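Two structures of N-acetylglucosaminidase from Ostrinia furnacalis compared at one contact. The protein hydrolyses beta-linked N-acetylglucosamine units one at a time from the non-reducing ends of its substrates, preferring short ones, and serves in chitin degradation. Structure 1 is PDB 3NSM (chain A, 2.10 Å), residues F340-D345 and L397-W402; structure 2 is PDB 3OZP (chain B, 2.00 Å), residues F340-D345 and L397-W402. One frame, after least-squares fit of the local backbone (RMSD 0.31 Å); residues are numbered along the deposited sequences.

Structure 1 (3NSM); sequences FHMGGD and LPLILW.
Phe340 and Leu399 pair in parallel, as do His341 and Ile400, where strands 340-343 and 399-402, neighbours in the eight-stranded TIM barrel of this family 20 glycosidase, run with axes 29° apart. Trp402 N hydrogen-bonds to Gly343 O (2.9 Å) at the C-terminal end of the strands, where the active site lies. Outside the barrel wall, Met342 SD packs on Leu399 CD1 at 3.8 Å, against helix 373-393. Inside, the His341 ring, its CG anti to the backbone N, crosses Ile400 at about a right angle, with Ile400 CG2 over one ring face; Gly343 N donates to His341 ND1 in the ring plane (3.0 Å), which fixes the ring's rotation. His341 CE1 also meets Trp402 NE1 (3.7 Å). Asp345, with chi1 at -93°, lies alongside Trp402, its OD1 4.0 Å from Trp402 CD1 and its carboxylate 17° from the ring plane. One water lies between Asp345 OD1 and Trp402 NE1, accepting from the latter; another joins Gly344 O to Trp402 O. Asp345 also lies beside His281, inferred to belong to the charge relay.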
# COMPACT_ATOMS: atom_id res chain seq x y z
N PHE A 340 27.67 -12.47 -7.31
CA PHE A 340 27.80 -11.09 -6.85
C PHE A 340 27.30 -10.15 -7.93
O PHE A 340 27.59 -10.34 -9.12
CB PHE A 340 29.25 -10.78 -6.46
CG PHE A 340 29.44 -9.44 -5.78
CD1 PHE A 340 30.43 -8.56 -6.21
CD2 PHE A 340 28.63 -9.06 -4.70
CE1 PHE A 340 30.62 -7.32 -5.58
CE2 PHE A 340 28.80 -7.82 -4.08
CZ PHE A 340 29.80 -6.95 -4.52
N HIS A 341 26.53 -9.15 -7.51
CA HIS A 341 25.98 -8.18 -8.43
C HIS A 341 26.80 -6.90 -8.29
O HIS A 341 27.00 -6.41 -7.17
CB HIS A 341 24.50 -7.95 -8.14
CG HIS A 341 23.74 -7.30 -9.26
ND1 HIS A 341 24.16 -6.13 -9.86
CD2 HIS A 341 22.58 -7.64 -9.86
CE1 HIS A 341 23.30 -5.79 -10.80
NE2 HIS A 341 22.33 -6.69 -10.83
N MET A 342 27.30 -6.38 -9.41
CA MET A 342 28.21 -5.24 -9.39
C MET A 342 27.60 -4.02 -10.06
O MET A 342 28.29 -3.04 -10.35
CB MET A 342 29.56 -5.61 -10.00
CG MET A 342 30.31 -6.68 -9.19
SD MET A 342 32.02 -6.96 -9.71
CE MET A 342 32.83 -5.48 -9.07
N GLY A 343 26.30 -4.07 -10.27
CA GLY A 343 25.54 -2.94 -10.76
C GLY A 343 25.77 -2.70 -12.23
O GLY A 343 25.14 -3.34 -13.08
N GLY A 344 26.68 -1.78 -12.54
CA GLY A 344 26.94 -1.42 -13.92
C GLY A 344 25.85 -0.55 -14.48
O GLY A 344 25.66 -0.48 -15.70
N ASP A 345 25.11 0.12 -13.60
CA ASP A 345 24.12 1.09 -14.01
C ASP A 345 24.77 2.21 -14.80
O ASP A 345 25.93 2.57 -14.54
CB ASP A 345 23.39 1.67 -12.80
CG ASP A 345 22.13 0.92 -12.49
OD1 ASP A 345 21.91 0.58 -11.30
OD2 ASP A 345 21.35 0.66 -13.43
N LEU A 397 33.60 -16.14 -9.05
CA LEU A 397 32.18 -16.45 -8.98
C LEU A 397 31.48 -15.61 -10.04
O LEU A 397 32.04 -14.61 -10.48
CB LEU A 397 31.63 -16.17 -7.57
CG LEU A 397 31.28 -14.76 -7.08
CD1 LEU A 397 30.74 -14.86 -5.67
CD2 LEU A 397 32.47 -13.81 -7.12
N PRO A 398 30.28 -16.02 -10.49
CA PRO A 398 29.64 -15.24 -11.55
C PRO A 398 29.29 -13.83 -11.08
O PRO A 398 28.93 -13.65 -9.92
CB PRO A 398 28.36 -16.02 -11.85
CG PRO A 398 28.57 -17.38 -11.26
CD PRO A 398 29.46 -17.18 -10.09
N LEU A 399 29.41 -12.85 -11.98
CA LEU A 399 29.09 -11.47 -11.65
C LEU A 399 27.97 -10.96 -12.53
O LEU A 399 27.92 -11.28 -13.73
CB LEU A 399 30.33 -10.57 -11.82
CG LEU A 399 31.63 -10.95 -11.11
CD1 LEU A 399 32.80 -10.11 -11.63
CD2 LEU A 399 31.51 -10.84 -9.59
N ILE A 400 27.09 -10.14 -11.95
CA ILE A 400 25.99 -9.55 -12.70
C ILE A 400 26.21 -8.06 -12.96
O ILE A 400 26.67 -7.32 -12.08
CB ILE A 400 24.62 -9.77 -11.99
CG1 ILE A 400 24.44 -11.25 -11.63
CG2 ILE A 400 23.47 -9.29 -12.88
CD1 ILE A 400 23.26 -11.52 -10.71
N LEU A 401 25.89 -7.64 -14.18
CA LEU A 401 25.79 -6.23 -14.54
C LEU A 401 24.50 -6.00 -15.31
O LEU A 401 23.98 -6.91 -15.92
CB LEU A 401 26.98 -5.79 -15.39
CG LEU A 401 28.40 -5.77 -14.81
CD1 LEU A 401 29.35 -5.37 -15.92
CD2 LEU A 401 28.53 -4.83 -13.62
N TRP A 402 23.98 -4.77 -15.26
CA TRP A 402 22.79 -4.40 -16.02
C TRP A 402 23.12 -4.19 -17.49
O TRP A 402 24.27 -3.94 -17.84
CB TRP A 402 22.19 -3.11 -15.46
CG TRP A 402 21.43 -3.28 -14.19
CD1 TRP A 402 21.89 -3.07 -12.92
CD2 TRP A 402 20.06 -3.68 -14.06
NE1 TRP A 402 20.90 -3.32 -12.01
CE2 TRP A 402 19.76 -3.71 -12.68
CE3 TRP A 402 19.06 -4.04 -14.97
CZ2 TRP A 402 18.50 -4.06 -12.19
CZ3 TRP A 402 17.80 -4.39 -14.48
CH2 TRP A 402 17.54 -4.40 -13.10
O HOH W 1 26.61 -2.55 -17.23
O HOH W 2 21.27 -1.87 -9.62

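Structure 2 (3OZP); sequences FHMGGD and LPLILW. With OAN (O-(2-acetamido-2-deoxy D-glucopyranosylidene) amino-N-phenylcarbamate), chain C.
Parallel pairing joins Phe340 to Leu399 and His341 to Ile400, the strand axes lying 30° apart, and Trp402 N hydrogen-bonds to Gly343 O (2.8 Å). Met342 SD packs on Leu399 CD1 at 3.7 Å, against helix 373-393. The His341 ring, its CG anti to the backbone N, crosses Ile400 at about a right angle, with Ile400 CG2 over one ring face; Gly343 N donates to His341 ND1 in the ring plane (3.0 Å), fixing the ring's rotation, while Gln424 bonds to NE2. His341 CE1 also meets Trp402 NE1 (3.3 Å), which bonds to Glu275. Asp345 lies alongside Trp402, its OD1 3.7 Å from Trp402 CD1 and its carboxylate 46° from the ring plane. With chi1 at 57°, its OD2 accepts the acetamido N-H of the inhibitor PUGNAc, NAI, at 3.0 Å. The inhibitor's methyl carbon CAH rests over the indole, 3.7 Å from Trp402 CD2, so both residues help hold the acetamido group; Tyr453 and Glu504 also bond to the inhibitor. A water joins Gly344 O to Trp402 O. Asp345 also lies beside His281, inferred to belong to the charge relay.

How the two compare
Both structures keep the parallel ladder, including Trp402(A) N to Gly343(A) O and Trp402(B) N to Gly343(B) O, and the comparable CA atoms superpose without a significant shift. Phe340(A), His341(A), Met342(A), Leu399(A), Ile400(A) and their counterparts hold their places, as does the water between the carbonyls of Gly344(A) and Trp402(A), matched between Gly344(B) and Trp402(B). The main change is a turned side chain: chi1 is -93° in Asp345(A) and 57° in Asp345(B), and the places of OD1 and OD2 of Asp345(A) are left. The turned carboxylate of Asp345(B) accepts a hydrogen bond from NAI of the inhibitor, 3.0 Å from OD2; no ligand or ion is modelled there in structure 1. The touch on the indole persists through the turn, Asp345(A) OD1 to Trp402(A) CD1 and Asp345(B) OD1 to Trp402(B) CD1. Such a turn is consistent with the aspartate orienting the acetamido group, which substrates also carry. Trp402(B) moves too, within its rotamer: its CH2 stands 1.7 Å apart from that of Trp402(A), taking roughly the place of CZ2 of Trp402(A), while CZ3 of Trp402(B) comes near CH2 of Trp402(A) and the place of CZ3 of Trp402(A) is left. Through this shift the ring keeps its touch on His341(A) or His341(B), and Trp402(B) also touches the inhibitor.

Structure 2 (3OZP)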
# COMPACT_ATOMS: atom_id res chain seq x y z
N PHE B 340 27.57 -12.50 -7.32
CA PHE B 340 27.71 -11.12 -6.86
C PHE B 340 27.25 -10.16 -7.95
O PHE B 340 27.63 -10.31 -9.12
CB PHE B 340 29.16 -10.85 -6.45
CG PHE B 340 29.39 -9.51 -5.79
CD1 PHE B 340 30.45 -8.70 -6.19
CD2 PHE B 340 28.55 -9.06 -4.77
CE1 PHE B 340 30.67 -7.47 -5.58
CE2 PHE B 340 28.77 -7.83 -4.15
CZ PHE B 340 29.83 -7.03 -4.56
N HIS B 341 26.42 -9.19 -7.58
CA HIS B 341 25.94 -8.18 -8.51
C HIS B 341 26.80 -6.93 -8.34
O HIS B 341 26.96 -6.42 -7.23
CB HIS B 341 24.46 -7.88 -8.23
CG HIS B 341 23.74 -7.23 -9.38
ND1 HIS B 341 24.17 -6.08 -9.99
CD2 HIS B 341 22.58 -7.57 -9.99
CE1 HIS B 341 23.32 -5.74 -10.94
NE2 HIS B 341 22.35 -6.63 -10.96
N MET B 342 27.36 -6.45 -9.45
CA MET B 342 28.26 -5.29 -9.42
C MET B 342 27.67 -4.05 -10.10
O MET B 342 28.38 -3.06 -10.32
CB MET B 342 29.63 -5.67 -10.01
CG MET B 342 30.31 -6.78 -9.23
SD MET B 342 32.02 -7.11 -9.72
CE MET B 342 32.87 -5.71 -9.00
N GLY B 343 26.38 -4.10 -10.40
CA GLY B 343 25.65 -2.95 -10.92
C GLY B 343 26.01 -2.58 -12.34
O GLY B 343 25.64 -3.28 -13.29
N GLY B 344 26.72 -1.47 -12.49
CA GLY B 344 27.14 -0.97 -13.80
C GLY B 344 26.04 -0.38 -14.65
O GLY B 344 26.12 -0.39 -15.88
N ASP B 345 24.99 0.13 -14.01
CA ASP B 345 23.96 0.84 -14.75
C ASP B 345 24.29 2.33 -14.88
O ASP B 345 24.80 2.93 -13.94
CB ASP B 345 22.56 0.65 -14.14
CG ASP B 345 22.47 1.08 -12.68
OD1 ASP B 345 23.45 0.88 -11.94
OD2 ASP B 345 21.42 1.60 -12.26
N LEU B 397 33.58 -16.24 -9.07
CA LEU B 397 32.16 -16.51 -8.99
C LEU B 397 31.45 -15.66 -10.04
O LEU B 397 31.98 -14.63 -10.44
CB LEU B 397 31.63 -16.23 -7.57
CG LEU B 397 31.30 -14.81 -7.08
CD1 LEU B 397 30.59 -14.89 -5.73
CD2 LEU B 397 32.53 -13.92 -7.00
N PRO B 398 30.27 -16.10 -10.51
CA PRO B 398 29.56 -15.33 -11.52
C PRO B 398 29.25 -13.92 -11.05
O PRO B 398 28.87 -13.72 -9.89
CB PRO B 398 28.26 -16.12 -11.72
CG PRO B 398 28.57 -17.49 -11.28
CD PRO B 398 29.55 -17.35 -10.16
N LEU B 399 29.43 -12.95 -11.94
CA LEU B 399 29.13 -11.56 -11.63
C LEU B 399 27.99 -11.07 -12.51
O LEU B 399 27.86 -11.50 -13.66
CB LEU B 399 30.38 -10.68 -11.83
CG LEU B 399 31.64 -11.08 -11.07
CD1 LEU B 399 32.85 -10.27 -11.54
CD2 LEU B 399 31.46 -10.97 -9.55
N ILE B 400 27.16 -10.19 -11.95
CA ILE B 400 26.05 -9.60 -12.69
C ILE B 400 26.26 -8.11 -12.93
O ILE B 400 26.72 -7.37 -12.04
CB ILE B 400 24.68 -9.80 -11.96
CG1 ILE B 400 24.50 -11.25 -11.50
CG2 ILE B 400 23.52 -9.37 -12.87
CD1 ILE B 400 23.28 -11.49 -10.60
N LEU B 401 25.94 -7.69 -14.15
CA LEU B 401 25.88 -6.30 -14.54
C LEU B 401 24.53 -6.01 -15.19
O LEU B 401 23.96 -6.89 -15.84
CB LEU B 401 27.00 -5.99 -15.53
CG LEU B 401 28.28 -5.24 -15.14
CD1 LEU B 401 28.74 -5.40 -13.69
CD2 LEU B 401 29.41 -5.55 -16.14
N TRP B 402 24.02 -4.79 -15.00
CA TRP B 402 22.82 -4.32 -15.70
C TRP B 402 23.14 -4.09 -17.17
O TRP B 402 24.29 -3.81 -17.52
CB TRP B 402 22.33 -3.00 -15.11
CG TRP B 402 21.88 -3.08 -13.68
CD1 TRP B 402 22.57 -2.66 -12.59
CD2 TRP B 402 20.63 -3.59 -13.20
NE1 TRP B 402 21.83 -2.88 -11.45
CE2 TRP B 402 20.64 -3.46 -11.80
CE3 TRP B 402 19.51 -4.16 -13.83
CZ2 TRP B 402 19.57 -3.88 -11.01
CZ3 TRP B 402 18.45 -4.56 -13.04
CH2 TRP B 402 18.49 -4.43 -11.64
CAH OAN C . 18.93 -0.34 -13.81
CAG OAN C . 17.96 0.75 -13.36
OAN OAN C . 16.75 0.54 -13.36
NAI OAN C . 18.54 1.92 -13.02
CAB OAN C . 17.80 3.10 -12.52
CAC OAN C . 17.46 2.84 -11.03
OAJ OAN C . 18.53 3.31 -10.21
CAD OAN C . 16.16 3.52 -10.65
OAK OAN C . 15.88 3.29 -9.27
CAE OAN C . 15.09 2.92 -11.54
CAF OAN C . 13.72 3.47 -11.17
OAM OAN C . 12.72 2.87 -12.00
OAL OAN C . 15.38 3.25 -12.92
CAA OAN C . 16.68 3.40 -13.35
NAY OAN C . 16.93 3.84 -14.58
OAQ OAN C . 15.75 4.10 -15.44
CAP OAN C . 15.70 5.32 -16.06
OAR OAN C . 16.67 5.76 -16.68
NAO OAN C . 14.53 6.00 -15.99
CAS OAN C . 14.33 7.19 -16.57
CAT OAN C . 14.04 7.27 -17.93
CAU OAN C . 13.80 8.52 -18.52
CAV OAN C . 13.84 9.67 -17.74
CAW OAN C . 14.12 9.59 -16.37
CAX OAN C . 14.35 8.35 -15.79
O HOH W 3 26.76 -2.58 -17.32